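Local structure of enoyl-[acyl-carrier-protein] reductase [FMN] (Thermotoga maritima, 5GVJ) at residues 103-108 against 129-134. The protein probably reduces the double bond of enoyl-acyl-carrier-protein thioesters with NADH as electron donor, using FMN bound in a TIM-barrel fold. The protein carries 1 engineered substitution. Sequence-based numbering, arbitrary orientation.
Sequences KYIREL and ERAGAD
Ile-105 reaches from its helix to the turn Ala-131 to Ala-133 and makes the close contacts, through its CG2 methyl and the CD1 end of its CG1 arm. The apolar part is a meeting of methyls: CD1 of Ile-105 lies 3.8 Å from CB of Ala-131. The rest is side chain against backbone. With CG2 anti to the backbone N and CG1 anti to the carbonyl carbon (chi1 -62°), the branches spread over the turn, and CG2 sits 3.3 Å from the carbonyl O of Ala-131 and 3.7 Å from C of Gly-132. No hydrogen bond joins residues 103-108 to 129-134; van der Waals packing does the work.

The turn owes its shape to a Schellman motif ending helix 122-130, with Gly-132 at positive phi (110°) and its N hydrogen-bonded to Glu-129 O at 3.0 Å. A CB there would jam against the carbonyl O of Ala-131, and would also point at Ile-105 and crowd CG2. Cutting Ile-105 back to alanine would remove CG2 and CD1, and would probably leave the Ala-131 methyl and the Gly-132 backbone without their apolar cover.

Just beyond the segment, Lys-109 NZ adds a polar link by hydrogen bonding to Gly-132 O. The contact thus joins helix 102-110 to the C-terminal end of the next barrel helix, 122-130, away from the FMN site. Tyr-104 and Leu-108 pack against helix 79-88, while Ala-133 touches Pro-117 of strand 114-119, between the two helices in sequence.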
loop_
_atom_site.group_PDB
_atom_site.type_symbol
_atom_site.label_atom_id
_atom_site.label_comp_id
_atom_site.label_asym_id
_atom_site.label_seq_id
_atom_site.Cartn_x
_atom_site.Cartn_y
_atom_site.Cartn_z
ATOM N N LYS A 103 -1.691 -23.227 17.623
ATOM C CA LYS A 103 -2.196 -24.329 18.435
ATOM C C LYS A 103 -3.221 -25.180 17.694
ATOM O O LYS A 103 -3.464 -26.324 18.093
ATOM C CB LYS A 103 -2.819 -23.794 19.726
ATOM C CG LYS A 103 -4.175 -23.113 19.528
ATOM C CD LYS A 103 -4.623 -22.366 20.783
ATOM C CE LYS A 103 -4.713 -23.299 21.989
ATOM N NZ LYS A 103 -5.839 -24.288 21.892
ATOM N N TYR A 104 -3.830 -24.656 16.632
ATOM C CA TYR A 104 -4.849 -25.406 15.905
ATOM C C TYR A 104 -4.361 -25.993 14.591
ATOM O O TYR A 104 -5.059 -26.833 14.012
ATOM C CB TYR A 104 -6.043 -24.510 15.581
ATOM C CG TYR A 104 -6.743 -23.915 16.765
ATOM C CD1 TYR A 104 -7.285 -24.721 17.755
ATOM C CD2 TYR A 104 -6.898 -22.542 16.871
ATOM C CE1 TYR A 104 -7.941 -24.171 18.833
ATOM C CE2 TYR A 104 -7.554 -21.983 17.937
ATOM C CZ TYR A 104 -8.081 -22.798 18.916
ATOM O OH TYR A 104 -8.746 -22.228 19.980
ATOM N N ILE A 105 -3.216 -25.537 14.083
ATOM C CA ILE A 105 -2.836 -25.858 12.710
ATOM C C ILE A 105 -2.757 -27.368 12.511
ATOM O O ILE A 105 -3.301 -27.915 11.542
ATOM C CB ILE A 105 -1.505 -25.176 12.348
ATOM C CG1 ILE A 105 -1.645 -23.654 12.424
ATOM C CG2 ILE A 105 -1.030 -25.638 10.979
ATOM C CD1 ILE A 105 -0.382 -22.925 12.028
ATOM N N ARG A 106 -2.081 -28.062 13.430
ATOM C CA ARG A 106 -1.805 -29.482 13.234
ATOM C C ARG A 106 -3.087 -30.308 13.143
ATOM O O ARG A 106 -3.231 -31.149 12.246
ATOM C CB ARG A 106 -0.921 -30.005 14.363
ATOM C CG ARG A 106 -0.734 -31.497 14.323
ATOM C CD ARG A 106 -0.219 -32.015 15.658
ATOM N NE ARG A 106 0.021 -33.440 15.543
ATOM C CZ ARG A 106 0.982 -34.065 16.212
ATOM N NH1 ARG A 106 1.781 -33.371 17.025
ATOM N NH2 ARG A 106 1.156 -35.377 16.073
ATOM N N GLU A 107 -4.025 -30.103 14.069
ATOM C CA GLU A 107 -5.225 -30.940 14.037
ATOM C C GLU A 107 -6.067 -30.648 12.802
ATOM O O GLU A 107 -6.689 -31.559 12.238
ATOM C CB GLU A 107 -6.049 -30.754 15.311
ATOM C CG GLU A 107 -6.679 -29.381 15.492
ATOM C CD GLU A 107 -7.268 -29.209 16.884
ATOM O OE1 GLU A 107 -8.165 -30.004 17.249
ATOM O OE2 GLU A 107 -6.809 -28.298 17.618
ATOM N N LEU A 108 -6.077 -29.395 12.350
ATOM C CA LEU A 108 -6.772 -29.074 11.111
ATOM C C LEU A 108 -6.098 -29.758 9.929
ATOM O O LEU A 108 -6.761 -30.396 9.104
ATOM C CB LEU A 108 -6.816 -27.555 10.923
ATOM C CG LEU A 108 -7.867 -26.863 11.797
ATOM C CD1 LEU A 108 -7.678 -25.358 11.814
ATOM C CD2 LEU A 108 -9.276 -27.213 11.344
ATOM N N GLU A 129 4.274 -20.433 8.960
ATOM C CA GLU A 129 4.867 -21.358 7.994
ATOM C C GLU A 129 5.548 -22.521 8.707
ATOM O O GLU A 129 5.332 -23.689 8.361
ATOM C CB GLU A 129 5.875 -20.651 7.082
ATOM C CG GLU A 129 6.445 -21.608 6.044
ATOM C CD GLU A 129 7.431 -20.982 5.083
ATOM O OE1 GLU A 129 7.362 -21.283 3.872
ATOM O OE2 GLU A 129 8.282 -20.208 5.537
ATOM N N ARG A 130 6.379 -22.210 9.709
ATOM C CA ARG A 130 7.089 -23.248 10.458
ATOM C C ARG A 130 6.116 -24.236 11.089
ATOM O O ARG A 130 6.358 -25.450 11.089
ATOM C CB ARG A 130 7.958 -22.601 11.540
ATOM C CG ARG A 130 9.454 -22.641 11.282
ATOM C CD ARG A 130 10.252 -21.998 12.426
ATOM N NE ARG A 130 10.448 -20.558 12.237
ATOM C CZ ARG A 130 9.963 -19.615 13.046
ATOM N NH1 ARG A 130 9.258 -19.953 14.126
ATOM N NH2 ARG A 130 10.187 -18.331 12.778
ATOM N N ALA A 131 5.004 -23.730 11.615
ATOM C CA ALA A 131 3.998 -24.533 12.297
ATOM C C ALA A 131 3.061 -25.272 11.342
ATOM O O ALA A 131 2.159 -25.975 11.810
ATOM C CB ALA A 131 3.184 -23.637 13.236
ATOM N N GLY A 132 3.236 -25.130 10.029
ATOM C CA GLY A 132 2.535 -25.946 9.064
ATOM C C GLY A 132 1.472 -25.251 8.222
ATOM O O GLY A 132 0.732 -25.934 7.509
ATOM N N ALA A 133 1.378 -23.928 8.259
ATOM C CA ALA A 133 0.368 -23.258 7.449
ATOM C C ALA A 133 0.549 -23.597 5.971
ATOM O O ALA A 133 1.674 -23.728 5.476
ATOM C CB ALA A 133 0.423 -21.747 7.669
ATOM N N ASP A 134 -0.576 -23.748 5.268
ATOM C CA ASP A 134 -0.539 -24.037 3.837
ATOM C C ASP A 134 -0.325 -22.785 3.010
ATOM O O ASP A 134 0.221 -22.865 1.909
ATOM C CB ASP A 134 -1.834 -24.723 3.396
ATOM C CG ASP A 134 -2.012 -26.080 4.050
ATOM O OD1 ASP A 134 -1.369 -27.043 3.577
ATOM O OD2 ASP A 134 -2.755 -26.179 5.044
#